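Peptidoglycan-recognition protein from Apis mellifera probably recognises bacterial peptidoglycan as a pattern-recognition receptor of innate immunity. Local coordinates of one contact, PDB 5XZ3 (chain A, 1.86 Å), residues Val141-Gly146 and Gln164-Trp169, beside the matching contact of the related peptidoglycan-recognition protein SA from Drosophila melanogaster, PDB 1SXR (chain B, 1.56 Å), residues Tyr145-Gly150 and Gln168-Trp173. One frame, after least-squares fit of the local backbone (RMSD 0.74 Å); residues are numbered along the deposited sequences.

Structure 1 (5XZ3); sequences VRVIGG and QNWPEW.
Val143 and Trp169 form a single beta bridge: Val143 N binds Glu168 O at 3.1 Å and a backbone bond joins Val143 to Val170, while Trp169 CA makes a CA-H...O contact with Val143 O; the turn from Trp166 to Trp169 is type I. Strand 141-145 is an outer strand of the mixed sheet of the amidase-like fold, and the loop after helix 157-163 lies along it. Val141 O and Glu168 O share water 1, which donates to both. Arg142's side chain starts away from the loop; NH1 bonds Thr172 O and NE makes a salt bridge with the terminal carboxylate of Pro173. Val143 fills the junction: CG1, anti to the backbone N (chi1 179°), lies 4.0 Å from Trp166 CE3, and CG2 lies 3.6 Å from Glu168 CB. Glu168 bends at chi2 (82°) and packs on His125 and Leu129 of helix 118-133. Trp169 brings CD1 to 3.4 Å from Val143 O, while Gln164 CG sits on one ring face and NE1 binds Gln148 OE1, which also accepts Gly145 N.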
loop_
_atom_site.group_PDB
_atom_site.type_symbol
_atom_site.label_atom_id
_atom_site.label_comp_id
_atom_site.label_asym_id
_atom_site.label_seq_id
_atom_site.Cartn_x
_atom_site.Cartn_y
_atom_site.Cartn_z
ATOM N N VAL A 141 9.834 -3.736 11.970
ATOM C CA VAL A 141 9.442 -2.902 10.827
ATOM C C VAL A 141 8.844 -1.582 11.333
ATOM O O VAL A 141 8.123 -1.555 12.328
ATOM C CB VAL A 141 8.497 -3.639 9.826
ATOM C CG1 VAL A 141 7.121 -3.929 10.424
ATOM C CG2 VAL A 141 8.351 -2.866 8.509
ATOM N N ARG A 142 9.190 -0.500 10.643
ATOM C CA ARG A 142 8.788 0.847 11.029
ATOM C C ARG A 142 7.709 1.339 10.057
ATOM O O ARG A 142 7.928 1.377 8.850
ATOM C CB ARG A 142 10.021 1.765 11.016
ATOM C CG ARG A 142 11.123 1.270 11.963
ATOM C CD ARG A 142 12.408 2.101 11.951
ATOM N NE ARG A 142 12.268 3.373 12.662
ATOM C CZ ARG A 142 12.216 3.518 13.989
ATOM N NH1 ARG A 142 12.081 4.731 14.507
ATOM N NH2 ARG A 142 12.276 2.461 14.809
ATOM N N VAL A 143 6.538 1.668 10.592
ATOM C CA VAL A 143 5.433 2.121 9.777
ATOM C C VAL A 143 5.381 3.627 9.908
ATOM O O VAL A 143 5.381 4.158 11.026
ATOM C CB VAL A 143 4.078 1.498 10.201
ATOM C CG1 VAL A 143 2.945 2.026 9.330
ATOM C CG2 VAL A 143 4.130 -0.023 10.132
ATOM N N ILE A 144 5.346 4.305 8.764
ATOM C CA ILE A 144 5.315 5.766 8.734
ATOM C C ILE A 144 4.351 6.243 7.673
ATOM O O ILE A 144 4.079 5.515 6.705
ATOM C CB ILE A 144 6.723 6.376 8.439
ATOM C CG1 ILE A 144 7.368 5.722 7.199
ATOM C CG2 ILE A 144 7.632 6.262 9.664
ATOM C CD1 ILE A 144 8.624 6.431 6.706
ATOM N N GLY A 145 3.840 7.470 7.821
ATOM C CA GLY A 145 3.043 8.047 6.735
ATOM C C GLY A 145 4.019 8.702 5.770
ATOM O O GLY A 145 5.095 9.104 6.176
ATOM N N GLY A 146 3.651 8.787 4.492
ATOM C CA GLY A 146 4.466 9.473 3.487
ATOM C C GLY A 146 4.943 10.853 3.926
ATOM O O GLY A 146 6.102 11.217 3.688
ATOM N N GLN A 164 -1.531 6.366 13.536
ATOM C CA GLN A 164 -0.798 6.641 14.785
ATOM C C GLN A 164 -1.237 5.772 15.979
ATOM O O GLN A 164 -0.501 5.659 16.966
ATOM C CB GLN A 164 -0.888 8.120 15.169
ATOM C CG GLN A 164 -0.060 9.013 14.266
ATOM C CD GLN A 164 -0.154 10.458 14.672
ATOM O OE1 GLN A 164 -1.105 11.155 14.315
ATOM N NE2 GLN A 164 0.819 10.910 15.445
ATOM N N ASN A 165 -2.419 5.171 15.889
ATOM C CA ASN A 165 -2.871 4.203 16.913
ATOM C C ASN A 165 -2.165 2.852 16.813
ATOM O O ASN A 165 -2.181 2.056 17.762
ATOM C CB ASN A 165 -4.387 4.014 16.854
ATOM C CG ASN A 165 -5.155 5.290 17.193
ATOM O OD1 ASN A 165 -4.714 6.101 18.011
ATOM N ND2 ASN A 165 -6.324 5.461 16.566
ATOM N N TRP A 166 -1.532 2.595 15.677
ATOM C CA TRP A 166 -0.891 1.313 15.461
ATOM C C TRP A 166 0.407 1.218 16.233
ATOM O O TRP A 166 1.218 2.140 16.164
ATOM C CB TRP A 166 -0.582 1.105 14.000
ATOM C CG TRP A 166 -1.741 0.897 13.099
ATOM C CD1 TRP A 166 -3.039 0.575 13.431
ATOM C CD2 TRP A 166 -1.682 0.912 11.677
ATOM N NE1 TRP A 166 -3.796 0.433 12.274
ATOM C CE2 TRP A 166 -2.982 0.639 11.193
ATOM C CE3 TRP A 166 -0.651 1.170 10.755
ATOM C CZ2 TRP A 166 -3.277 0.593 9.818
ATOM C CZ3 TRP A 166 -0.952 1.148 9.395
ATOM C CH2 TRP A 166 -2.250 0.857 8.937
ATOM N N PRO A 167 0.633 0.085 16.929
ATOM C CA PRO A 167 1.873 -0.063 17.706
ATOM C C PRO A 167 3.147 -0.034 16.855
ATOM O O PRO A 167 4.222 0.277 17.379
ATOM C CB PRO A 167 1.708 -1.431 18.372
ATOM C CG PRO A 167 0.231 -1.687 18.375
ATOM C CD PRO A 167 -0.264 -1.079 17.102
ATOM N N GLU A 168 3.029 -0.353 15.563
ATOM C CA GLU A 168 4.186 -0.384 14.651
ATOM C C GLU A 168 4.502 1.020 14.101
ATOM O O GLU A 168 5.571 1.228 13.518
ATOM C CB GLU A 168 3.987 -1.386 13.484
ATOM C CG GLU A 168 3.768 -2.851 13.866
ATOM C CD GLU A 168 2.331 -3.191 14.268
ATOM O OE1 GLU A 168 1.473 -2.284 14.281
ATOM O OE2 GLU A 168 2.049 -4.375 14.576
ATOM N N TRP A 169 3.586 1.976 14.296
ATOM C CA TRP A 169 3.832 3.362 13.858
ATOM C C TRP A 169 4.968 3.985 14.681
ATOM O O TRP A 169 5.023 3.792 15.891
ATOM C CB TRP A 169 2.560 4.219 13.921
ATOM C CG TRP A 169 2.847 5.652 13.573
ATOM C CD1 TRP A 169 3.017 6.163 12.322
ATOM C CD2 TRP A 169 3.049 6.740 14.485
ATOM N NE1 TRP A 169 3.317 7.506 12.392
ATOM C CE2 TRP A 169 3.349 7.886 13.708
ATOM C CE3 TRP A 169 3.026 6.857 15.882
ATOM C CZ2 TRP A 169 3.581 9.142 14.277
ATOM C CZ3 TRP A 169 3.274 8.122 16.458
ATOM C CH2 TRP A 169 3.554 9.243 15.645
HETATM O O HOH W 1 8.121 -0.039 14.778
#

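Structure 2 (1SXR); sequences YALIAG and QEWPHW.
Leu147 and Trp173 form a single beta bridge: Leu147 N binds His172 O at 2.9 Å and a backbone bond joins Leu147 to Leu174, while Trp173 CA makes a CA-H...O contact with Leu147 O; the turn from Trp170 to Trp173 is type II, with His172 phi 87°. Tyr145 and His172 make an offset stack, centroids 3.8 Å apart and planes at 2°. His172 ND1 also donates to Tyr145 O at 2.8 Å; bond and stack together probably hold the imidazole's rotation. The Tyr145 ring packs on Leu132 and Val136 of helix 122-137, so strand, loop and helix meet there. Water 2 bonds Tyr145 OH and donates to Pro171 O. Ala146 points away from the loop. Leu147 fills the junction: CG is anti to the backbone N (chi1 -179°), CD2 lies 3.7 Å from Trp170 CE3, and CB 4.1 Å from His172 CB. Trp173 brings CD1 to 3.2 Å from Leu147 O, while Gln168 CG sits on one ring face and NE1 binds Gln152 OE1, which also accepts Ala149 N.

Comparison
Two exchanges meet each other across the contact. Val141(A) gives way to Tyr145(B), whose CG falls 0.5 Å apart from CG1 of Val141(A) after superposition; CD1, CE1, CE2, CZ and OH are new, and CG2 of Val141(A) has no counterpart. On the loop, Glu168(A) becomes His172(B): the CB atoms coincide, CD, OE1 and OE2 go, and ND1, CE1 and NE2 come. The new rings stack, and His172(B) ND1 binds Tyr145(B) O at 2.8 Å, whereas Glu168(A) OE1 lies 7.0 Å from Val141(A) O. The peptide after the proline is flipped: psi of Pro167(A) is -23° against 148° in Pro171(B), and the next phi goes from -84° to 87°. The two proline O atoms stand 3.6 Å apart, and Pro171(B) O and water 2 each stand 1.8 Å apart from the place of Glu168(A) OE1. CG1 of Val143(A) falls 0.7 Å apart from CG of Leu147(B) after superposition; CG2 of Val143(A) has no counterpart, and CD2 of Leu147(B) is extra, 2.2 Å apart from the place of Trp166(A) CE3. The indole of Trp170(B) is shifted within its rotamer, its CH2 1.7 Å apart from that of Trp166(A); the touch is kept, and Trp169(A) keeps its place. Gly145(A) gains a CB as Ala149(B). At Ala146(B) the chain of Arg142(A) beyond CB is missing, and with it the guanidinium that meets the Pro173(A) carboxylate and Thr172(A) O.

Structure 2 (1SXR)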
loop_
_atom_site.group_PDB
_atom_site.type_symbol
_atom_site.label_atom_id
_atom_site.label_comp_id
_atom_site.label_asym_id
_atom_site.label_seq_id
_atom_site.Cartn_x
_atom_site.Cartn_y
_atom_site.Cartn_z
ATOM N N TYR B 145 9.575 -3.870 12.237
ATOM C CA TYR B 145 9.465 -2.848 11.193
ATOM C C TYR B 145 8.888 -1.555 11.736
ATOM O O TYR B 145 8.116 -1.565 12.703
ATOM C CB TYR B 145 8.611 -3.344 10.015
ATOM C CG TYR B 145 7.149 -3.490 10.320
ATOM C CD1 TYR B 145 6.279 -2.418 10.168
ATOM C CD2 TYR B 145 6.629 -4.693 10.777
ATOM C CE1 TYR B 145 4.927 -2.546 10.449
ATOM C CE2 TYR B 145 5.284 -4.831 11.054
ATOM C CZ TYR B 145 4.438 -3.758 10.904
ATOM O OH TYR B 145 3.098 -3.905 11.211
ATOM N N ALA B 146 9.267 -0.444 11.104
ATOM C CA ALA B 146 8.696 0.876 11.416
ATOM C C ALA B 146 7.576 1.197 10.424
ATOM O O ALA B 146 7.761 1.016 9.221
ATOM C CB ALA B 146 9.752 1.943 11.343
ATOM N N LEU B 147 6.450 1.669 10.947
ATOM C CA LEU B 147 5.307 2.114 10.143
ATOM C C LEU B 147 5.295 3.636 10.102
ATOM O O LEU B 147 5.305 4.300 11.149
ATOM C CB LEU B 147 4.001 1.607 10.776
ATOM C CG LEU B 147 2.707 1.980 10.038
ATOM C CD1 LEU B 147 2.578 1.053 8.844
ATOM C CD2 LEU B 147 1.482 1.855 10.940
ATOM N N ILE B 148 5.257 4.211 8.909
ATOM C CA ILE B 148 5.164 5.668 8.802
ATOM C C ILE B 148 4.172 6.083 7.723
ATOM O O ILE B 148 3.844 5.300 6.843
ATOM C CB ILE B 148 6.529 6.315 8.472
ATOM C CG1 ILE B 148 7.100 5.746 7.165
ATOM C CG2 ILE B 148 7.549 6.040 9.577
ATOM C CD1 ILE B 148 8.366 6.482 6.721
ATOM N N ALA B 149 3.699 7.321 7.849
ATOM C CA ALA B 149 2.916 7.994 6.807
ATOM C C ALA B 149 3.820 8.691 5.793
ATOM O O ALA B 149 4.860 9.255 6.130
ATOM C CB ALA B 149 1.980 9.029 7.442
ATOM N N GLY B 150 3.396 8.699 4.536
ATOM C CA GLY B 150 4.155 9.419 3.523
ATOM C C GLY B 150 4.505 10.839 3.927
ATOM O O GLY B 150 5.611 11.307 3.680
ATOM N N GLN B 168 -1.301 6.461 13.453
ATOM C CA GLN B 168 -0.479 6.834 14.613
ATOM C C GLN B 168 -0.789 5.980 15.841
ATOM O O GLN B 168 0.033 5.862 16.748
ATOM C CB GLN B 168 -0.684 8.291 14.972
ATOM C CG GLN B 168 -0.051 9.263 14.035
ATOM C CD GLN B 168 -0.400 10.683 14.405
ATOM O OE1 GLN B 168 -0.314 11.055 15.571
ATOM N NE2 GLN B 168 -0.802 11.480 13.425
ATOM N N GLU B 169 -1.971 5.384 15.866
ATOM C CA GLU B 169 -2.354 4.548 16.999
ATOM C C GLU B 169 -2.010 3.077 16.786
ATOM O O GLU B 169 -2.279 2.235 17.653
ATOM C CB GLU B 169 -3.843 4.707 17.288
ATOM C CG GLU B 169 -4.272 6.162 17.424
ATOM C CD GLU B 169 -3.625 6.846 18.613
ATOM O OE1 GLU B 169 -3.375 6.156 19.627
ATOM O OE2 GLU B 169 -3.356 8.066 18.534
ATOM N N TRP B 170 -1.417 2.740 15.645
ATOM C CA TRP B 170 -1.113 1.343 15.387
ATOM C C TRP B 170 0.224 0.983 15.986
ATOM O O TRP B 170 1.107 1.830 16.097
ATOM C CB TRP B 170 -1.042 1.073 13.886
ATOM C CG TRP B 170 -2.339 1.118 13.184
ATOM C CD1 TRP B 170 -3.528 1.615 13.653
ATOM C CD2 TRP B 170 -2.586 0.691 11.841
ATOM N NE1 TRP B 170 -4.495 1.507 12.684
ATOM C CE2 TRP B 170 -3.944 0.946 11.560
ATOM C CE3 TRP B 170 -1.791 0.112 10.842
ATOM C CZ2 TRP B 170 -4.527 0.633 10.329
ATOM C CZ3 TRP B 170 -2.370 -0.183 9.613
ATOM C CH2 TRP B 170 -3.726 0.073 9.371
ATOM N N PRO B 171 0.395 -0.289 16.322
ATOM C CA PRO B 171 1.695 -0.751 16.764
ATOM C C PRO B 171 2.658 -0.548 15.610
ATOM O O PRO B 171 2.261 -0.628 14.441
ATOM C CB PRO B 171 1.490 -2.250 17.025
ATOM C CG PRO B 171 -0.002 -2.453 17.101
ATOM C CD PRO B 171 -0.608 -1.370 16.260
ATOM N N HIS B 172 3.902 -0.268 15.940
ATOM C CA HIS B 172 4.945 -0.081 14.928
ATOM C C HIS B 172 5.028 1.341 14.419
ATOM O O HIS B 172 6.020 1.683 13.783
ATOM C CB HIS B 172 4.816 -1.058 13.731
ATOM C CG HIS B 172 5.027 -2.499 14.085
ATOM N ND1 HIS B 172 6.261 -3.112 14.018
ATOM C CD2 HIS B 172 4.157 -3.451 14.500
ATOM C CE1 HIS B 172 6.141 -4.381 14.376
ATOM N NE2 HIS B 172 4.873 -4.612 14.675
ATOM N N TRP B 173 4.028 2.182 14.680
ATOM C CA TRP B 173 4.156 3.572 14.235
ATOM C C TRP B 173 5.405 4.246 14.805
ATOM O O TRP B 173 5.669 4.171 16.017
ATOM C CB TRP B 173 2.907 4.424 14.529
ATOM C CG TRP B 173 3.065 5.819 13.972
ATOM C CD1 TRP B 173 3.155 6.162 12.646
ATOM C CD2 TRP B 173 3.193 7.037 14.706
ATOM N NE1 TRP B 173 3.317 7.520 12.514
ATOM C CE2 TRP B 173 3.340 8.088 13.759
ATOM C CE3 TRP B 173 3.202 7.358 16.070
ATOM C CZ2 TRP B 173 3.496 9.427 14.131
ATOM C CZ3 TRP B 173 3.339 8.694 16.440
ATOM C CH2 TRP B 173 3.483 9.709 15.478
HETATM O O HOH W 2 1.370 -2.055 12.461
#